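Local coordinates for protein 3,4-dihydroxybenzoate decarboxylase (Enterobacter cloacae, PDB 5NY5) that catalyses the decarboxylation of 3,4-dihydroxybenzoate with prenylated FMN and, in reverse, the para-carboxylation of catechols, as a member of the UbiD family, at residues R9-L14 with A83-C88; G74-R79 with I316-V321; D213-I218 with G238-Q243. One frame throughout, in Å; residues are numbered along the deposited sequence.

Contact 2 is the buried member of the three, lying nearer the middle of the chain, where a turn of the N-terminal region meets an edge strand through an amide and a water. Contacts 1 and 3 are partly buried and have centres about 10 Å apart. They differ in chemistry: 9-14 with 83-88 is apolar, whereas 213-218 with 238-243 turns on a salt bridge at a helix N-terminus. Helix 214-219 is common ground, since P214 packs against residues of contacts 1 and 2. Segments 74-79 and 83-88 are joined by helix 79-84, and contact 3 is nested within the chain loop that contact 2 closes.

Contact 1. Residues R9-L14 with A83-C88; sequences RSAIAL and ALLLGC
A11 and L85 mark the closest backbone approach, with CA atoms 6.8 Å apart, where helix 8-16 passes the turn that follows helix 79-84. No hydrogen bond joins the two segments; the 174 Å² buried between them, both sides summed, comes from A11, L14, L84 and L85. The CD2 methyl of L85 reaches the helix beside A11, lying 3.9 Å from A11 CB and at a similar distance from A11 O, so one methyl meets both the side chain and the carbonyl of a single residue. With its CG anti to the carbonyl carbon (chi1 -75°), L85 brings this branch across to the helix although its CB does not itself face the helix. One turn further along, L14 points directly across, and its CD2 branch does the touching: it rests 3.6 Å from L84 O and 4.3 Å from L85 CA. L14 therefore packs on the backbone of the opposite segment, while L84 CD1 stays 4.8 Å from L14 CD2 and adds a looser flank. The backbone receiving L14 is folded back on itself: L86 N and C88 N both donate to A83 O, approaching from opposite faces of its carbonyl plane, and G87 takes a positive phi of 75° as the chain reverses. Around this apolar seam, P214 of helix 214-219 touches both A11 and L85, while on the far side of the turn L86 lies against L93 and V97 of helix 93-101. R9 tethers the start of helix 8-16 through a salt bridge to E262 and a hydrogen bond from NH2 to N313 O, next to strand 316-319. The contact thus seats the N-terminal helix on the exit of helix 79-84, with P214 at the start of helix 214-219 packed against both.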
# COMPACT_ATOMS: atom_id res chain seq x y z
N ARG A 9 27.69 31.02 38.99
CA ARG A 9 27.86 32.47 38.99
C ARG A 9 28.96 32.92 38.04
O ARG A 9 28.87 34.01 37.47
CB ARG A 9 28.12 32.96 40.41
CG ARG A 9 26.97 32.68 41.36
CD ARG A 9 27.19 33.31 42.71
NE ARG A 9 26.23 32.82 43.69
CZ ARG A 9 26.04 33.37 44.89
NH1 ARG A 9 26.73 34.43 45.25
NH2 ARG A 9 25.14 32.85 45.72
N SER A 10 30.01 32.11 37.86
CA SER A 10 31.01 32.45 36.86
C SER A 10 30.46 32.27 35.45
O SER A 10 30.94 32.92 34.51
CB SER A 10 32.28 31.62 37.06
OG SER A 10 31.97 30.32 37.53
N ALA A 11 29.47 31.40 35.27
CA ALA A 11 28.84 31.26 33.96
C ALA A 11 27.95 32.45 33.65
O ALA A 11 27.94 32.94 32.52
CB ALA A 11 28.04 29.95 33.90
N ILE A 12 27.18 32.91 34.64
CA ILE A 12 26.36 34.11 34.45
C ILE A 12 27.23 35.30 34.09
O ILE A 12 26.85 36.15 33.27
CB ILE A 12 25.52 34.38 35.71
CG1 ILE A 12 24.53 33.23 35.95
CG2 ILE A 12 24.80 35.71 35.61
CD1 ILE A 12 23.70 33.39 37.20
N ALA A 13 28.43 35.38 34.68
CA ALA A 13 29.34 36.47 34.37
C ALA A 13 29.75 36.46 32.91
O ALA A 13 29.91 37.52 32.29
CB ALA A 13 30.56 36.40 35.29
N LEU A 14 29.94 35.27 32.34
CA LEU A 14 30.28 35.18 30.92
C LEU A 14 29.12 35.63 30.05
O LEU A 14 29.32 36.30 29.03
CB LEU A 14 30.70 33.76 30.57
CG LEU A 14 30.97 33.50 29.08
CD1 LEU A 14 32.04 34.44 28.56
CD2 LEU A 14 31.37 32.06 28.85
N ALA A 83 26.47 26.83 23.46
CA ALA A 83 27.74 26.81 22.75
C ALA A 83 28.68 27.90 23.26
O ALA A 83 29.89 27.69 23.39
CB ALA A 83 27.51 26.97 21.25
N LEU A 84 28.12 29.08 23.56
CA LEU A 84 28.93 30.15 24.14
C LEU A 84 29.42 29.78 25.53
O LEU A 84 30.57 30.08 25.89
CB LEU A 84 28.12 31.44 24.17
CG LEU A 84 28.69 32.63 24.94
CD1 LEU A 84 30.00 33.09 24.34
CD2 LEU A 84 27.67 33.76 24.94
N LEU A 85 28.58 29.11 26.32
CA LEU A 85 28.98 28.67 27.65
C LEU A 85 30.05 27.59 27.62
O LEU A 85 30.60 27.26 28.68
CB LEU A 85 27.76 28.16 28.41
CG LEU A 85 26.80 29.22 28.95
CD1 LEU A 85 25.50 28.58 29.41
CD2 LEU A 85 27.45 29.99 30.09
N LEU A 86 30.35 27.02 26.45
CA LEU A 86 31.36 25.98 26.34
C LEU A 86 32.47 26.32 25.35
O LEU A 86 33.41 25.53 25.21
CB LEU A 86 30.71 24.65 25.95
CG LEU A 86 29.57 24.19 26.85
CD1 LEU A 86 28.97 22.89 26.33
CD2 LEU A 86 30.05 24.01 28.28
N GLY A 87 32.39 27.45 24.67
CA GLY A 87 33.46 27.88 23.79
C GLY A 87 33.54 27.13 22.48
O GLY A 87 34.59 26.57 22.15
N CYS A 88 32.44 27.10 21.73
CA CYS A 88 32.43 26.49 20.41
C CYS A 88 31.23 27.04 19.64
O CYS A 88 30.40 27.76 20.20
CB CYS A 88 32.37 24.96 20.48
SG CYS A 88 30.87 24.31 21.23

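Contact 2. Residues G74-R79 with I316-V321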
# COMPACT_ATOMS: atom_id res chain seq x y z
N GLY A 74 16.07 29.13 32.37
CA GLY A 74 16.44 29.32 30.98
C GLY A 74 17.92 29.24 30.67
O GLY A 74 18.32 29.64 29.57
N MSE A 75 18.74 28.74 31.59
CA MSE A 75 20.18 28.76 31.41
C MSE A 75 20.61 27.96 30.18
O MSE A 75 21.48 28.40 29.43
CB MSE A 75 20.88 28.23 32.66
CG MSE A 75 22.36 28.57 32.78
SE MSE A 75 22.80 30.48 32.78
CE MSE A 75 21.32 31.15 33.79
N HIS A 76 19.99 26.80 29.97
CA HIS A 76 20.29 25.97 28.82
C HIS A 76 19.25 26.08 27.72
O HIS A 76 19.24 25.26 26.80
CB HIS A 76 20.42 24.50 29.24
CG HIS A 76 21.11 24.30 30.55
ND1 HIS A 76 20.43 24.14 31.74
CD2 HIS A 76 22.43 24.23 30.87
CE1 HIS A 76 21.29 23.99 32.73
NE2 HIS A 76 22.51 24.04 32.23
N ALA A 77 18.37 27.09 27.79
CA ALA A 77 17.26 27.22 26.84
C ALA A 77 17.67 27.87 25.53
O ALA A 77 16.93 28.69 24.98
CB ALA A 77 16.13 28.00 27.50
N SER A 78 18.85 27.53 25.00
CA SER A 78 19.34 28.06 23.74
C SER A 78 20.57 27.30 23.29
O SER A 78 21.49 27.08 24.08
CB SER A 78 19.65 29.56 23.86
OG SER A 78 20.49 29.99 22.81
N ARG A 79 20.60 26.88 22.02
CA ARG A 79 21.78 26.19 21.52
C ARG A 79 22.96 27.14 21.41
O ARG A 79 24.10 26.77 21.70
CB ARG A 79 21.49 25.52 20.18
CG ARG A 79 22.70 24.86 19.54
CD ARG A 79 22.35 24.16 18.24
NE ARG A 79 21.99 22.76 18.45
CZ ARG A 79 22.78 21.74 18.16
NH1 ARG A 79 23.98 21.95 17.64
NH2 ARG A 79 22.37 20.51 18.39
N ILE A 316 21.23 30.91 44.64
CA ILE A 316 20.39 30.98 43.46
C ILE A 316 19.66 29.66 43.29
O ILE A 316 20.27 28.59 43.34
CB ILE A 316 21.23 31.31 42.21
CG1 ILE A 316 21.93 32.66 42.38
CG2 ILE A 316 20.37 31.28 40.97
CD1 ILE A 316 22.97 32.93 41.32
N LEU A 317 18.35 29.72 43.10
CA LEU A 317 17.55 28.54 42.80
C LEU A 317 17.41 28.42 41.29
O LEU A 317 16.77 29.26 40.65
CB LEU A 317 16.18 28.62 43.47
CG LEU A 317 15.27 27.41 43.26
CD1 LEU A 317 16.00 26.13 43.61
CD2 LEU A 317 14.00 27.54 44.09
N GLN A 318 18.02 27.39 40.71
CA GLN A 318 17.99 27.15 39.28
C GLN A 318 17.00 26.05 38.94
O GLN A 318 16.99 25.00 39.59
CB GLN A 318 19.38 26.78 38.75
CG GLN A 318 19.41 26.48 37.26
CD GLN A 318 20.80 26.16 36.75
OE1 GLN A 318 21.71 25.89 37.53
NE2 GLN A 318 20.97 26.20 35.44
N THR A 319 16.17 26.30 37.94
CA THR A 319 15.24 25.30 37.42
C THR A 319 14.98 25.63 35.95
O THR A 319 15.68 26.45 35.35
CB THR A 319 13.95 25.27 38.25
OG1 THR A 319 13.12 24.18 37.82
CG2 THR A 319 13.18 26.57 38.11
N LEU A 320 13.99 24.97 35.36
CA LEU A 320 13.64 25.21 33.96
C LEU A 320 12.15 25.51 33.86
O LEU A 320 11.39 25.34 34.81
CB LEU A 320 14.02 24.01 33.08
CG LEU A 320 13.62 22.59 33.48
CD1 LEU A 320 12.13 22.32 33.30
CD2 LEU A 320 14.43 21.57 32.70
N VAL A 321 11.76 25.96 32.67
CA VAL A 321 10.36 26.24 32.34
C VAL A 321 10.07 25.61 30.99
O VAL A 321 10.86 25.75 30.05
CB VAL A 321 10.06 27.75 32.31
CG1 VAL A 321 8.67 28.01 31.79
CG2 VAL A 321 10.23 28.36 33.70
O HOH W 1 17.80 26.79 34.05
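M75 and H76 belong to a type I beta turn, G74 to A77, that leaves strand 70-73 beside its parallel neighbour, the edge strand 316-319 of a mixed four-stranded sheet. The tight part is built on the Q318 amide. Its chain is fully extended, CG anti to the backbone N (chi1 178°), and this carries NE2 to 3.4 Å from CB of M75, which is a selenomethionine, and 3.5 Å from H76 CE1. The amide and imidazole planes are only 14° apart, and NE2 comes to the ring obliquely. M75 CB lies over one face of the imidazole, whose ND1 is hydrogen-bonded to E326 of helix 324-346. The ring of Y217 meets it steeply, with planes at about 80°. H76 is also close to the cofactor site: its side chain lies about 7 Å from that of I169, a residue that binds prenylated FMN, although no cofactor is bound to this chain. The other part is looser. L317 and T319 hydrogen-bond to strand 70-73 in parallel-sheet fashion, but at G74 the ladder opens, with G74 N 4.0 Å from T319 O. A single water fills the step instead, accepting from M75 N at 3.3 Å and donating to T319 O at 2.5 Å, the latter a short distance to be read with caution.

Contact 3. Residues D213-I218 with G238-Q243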
# COMPACT_ATOMS: atom_id res chain seq x y z
N ASP A 213 27.57 24.65 37.26
CA ASP A 213 28.18 24.93 35.98
C ASP A 213 27.37 24.25 34.88
O ASP A 213 27.08 23.05 34.98
CB ASP A 213 29.63 24.41 35.98
CG ASP A 213 30.43 24.86 34.76
OD1 ASP A 213 29.84 25.37 33.79
OD2 ASP A 213 31.66 24.68 34.78
N PRO A 214 26.95 24.98 33.85
CA PRO A 214 26.25 24.32 32.73
C PRO A 214 27.01 23.14 32.15
O PRO A 214 26.39 22.20 31.64
CB PRO A 214 26.09 25.45 31.71
CG PRO A 214 26.02 26.68 32.54
CD PRO A 214 26.93 26.44 33.72
N ALA A 215 28.34 23.16 32.23
CA ALA A 215 29.12 22.01 31.78
C ALA A 215 28.75 20.75 32.54
O ALA A 215 28.75 19.65 31.98
CB ALA A 215 30.62 22.31 31.92
N ILE A 216 28.43 20.89 33.83
CA ILE A 216 28.04 19.72 34.62
C ILE A 216 26.68 19.21 34.18
O ILE A 216 26.50 18.02 33.91
CB ILE A 216 28.07 20.06 36.12
CG1 ILE A 216 29.48 20.43 36.56
CG2 ILE A 216 27.53 18.89 36.92
CD1 ILE A 216 29.62 20.67 38.05
N TYR A 217 25.69 20.11 34.11
CA TYR A 217 24.35 19.71 33.69
C TYR A 217 24.37 19.06 32.31
O TYR A 217 23.68 18.06 32.08
CB TYR A 217 23.42 20.93 33.69
CG TYR A 217 22.74 21.21 35.01
CD1 TYR A 217 22.07 20.20 35.70
CD2 TYR A 217 22.77 22.48 35.57
CE1 TYR A 217 21.45 20.46 36.90
CE2 TYR A 217 22.15 22.74 36.77
CZ TYR A 217 21.49 21.73 37.44
OH TYR A 217 20.87 21.99 38.63
N ILE A 218 25.15 19.61 31.39
CA ILE A 218 25.16 19.11 30.01
C ILE A 218 25.90 17.78 29.93
O ILE A 218 25.41 16.82 29.33
CB ILE A 218 25.78 20.16 29.07
CG1 ILE A 218 24.89 21.41 29.01
CG2 ILE A 218 25.99 19.58 27.69
CD1 ILE A 218 25.52 22.57 28.28
N GLY A 238 34.66 18.25 33.83
CA GLY A 238 36.07 18.48 34.11
C GLY A 238 36.90 18.59 32.84
O GLY A 238 37.82 19.40 32.76
N ALA A 239 36.57 17.78 31.83
CA ALA A 239 37.28 17.88 30.56
C ALA A 239 36.90 19.15 29.81
O ALA A 239 37.75 19.77 29.16
CB ALA A 239 36.99 16.65 29.71
N LEU A 240 35.64 19.56 29.90
CA LEU A 240 35.20 20.77 29.21
C LEU A 240 35.82 22.02 29.81
O LEU A 240 35.98 23.02 29.10
CB LEU A 240 33.67 20.86 29.26
CG LEU A 240 32.91 19.93 28.32
CD1 LEU A 240 31.52 19.67 28.85
CD2 LEU A 240 32.86 20.51 26.92
N ARG A 241 36.19 21.99 31.09
CA ARG A 241 36.83 23.13 31.74
C ARG A 241 38.32 22.94 31.96
O ARG A 241 38.98 23.89 32.41
CB ARG A 241 36.17 23.42 33.09
CG ARG A 241 34.67 23.66 33.04
CD ARG A 241 34.29 24.77 32.08
NE ARG A 241 32.88 25.12 32.18
CZ ARG A 241 32.24 25.90 31.33
NH1 ARG A 241 32.88 26.43 30.29
NH2 ARG A 241 30.95 26.17 31.50
N GLN A 242 38.87 21.77 31.65
CA GLN A 242 40.27 21.45 31.95
C GLN A 242 40.58 21.68 33.43
O GLN A 242 41.67 22.10 33.80
CB GLN A 242 41.22 22.25 31.05
CG GLN A 242 41.25 21.77 29.61
CD GLN A 242 41.71 20.33 29.49
OE1 GLN A 242 40.90 19.42 29.35
NE2 GLN A 242 43.02 20.13 29.54
N GLN A 243 39.59 21.41 34.27
CA GLN A 243 39.66 21.64 35.70
C GLN A 243 38.72 20.67 36.39
O GLN A 243 37.51 20.69 36.12
CB GLN A 243 39.31 23.08 36.04
CG GLN A 243 39.39 23.42 37.51
CD GLN A 243 40.81 23.52 38.01
OE1 GLN A 243 41.73 23.82 37.24
NE2 GLN A 243 41.01 23.27 39.30
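D213 and R241 approach from opposite directions and meet edge to edge, their carboxylate and guanidinium planes only 12° apart. The grip is side-on and bidentate: R241 NH2 donates to D213 OD1 at 2.7 Å and R241 NE to D213 OD2 at 2.9 Å, each oxygen using its syn lone pair. The NH2 bond is nearly straight and lies close to the guanidinium plane, whereas OD2 is somewhat tilted from that plane. A bend at chi2 (-56°) folds the arginine over so that CG also comes 3.6 Å from D213 OD2, and the guanidinium presents an edge to the acid. D213 is at the same time the N-cap of helix 214-219: A215 N donates to OD1 at 3.1 Å, reaching it from above the carboxylate, 66° out of its plane. OD1 thus has two donors coming from very different directions, one along the salt bridge and one from the helix. Beside this pair, A215 CB points across to the other helix, lying 3.6 Å from R241 NE and 4.1 Å from L240 CD1, so the methyl packs against both the polar arm and the leucine before it. On the arginine's side, helix 234-241 ends in a Schellman motif, with Q242 at positive phi and Q243 N bonded to G238 O at 3.1 Å. The stretch between the two segments carries F222 and E223, which bind prenylated FMN, and E233, which binds manganese; the side chains of L240 and F222 are about 7 Å apart. R241 NH1 also donates to L85 O. The paired bonds should keep D213 ionised and fix its rotation, and a carboxylate there would suit the positive end of the helix dipole: one acid both caps its own helix and ties it to the end of another.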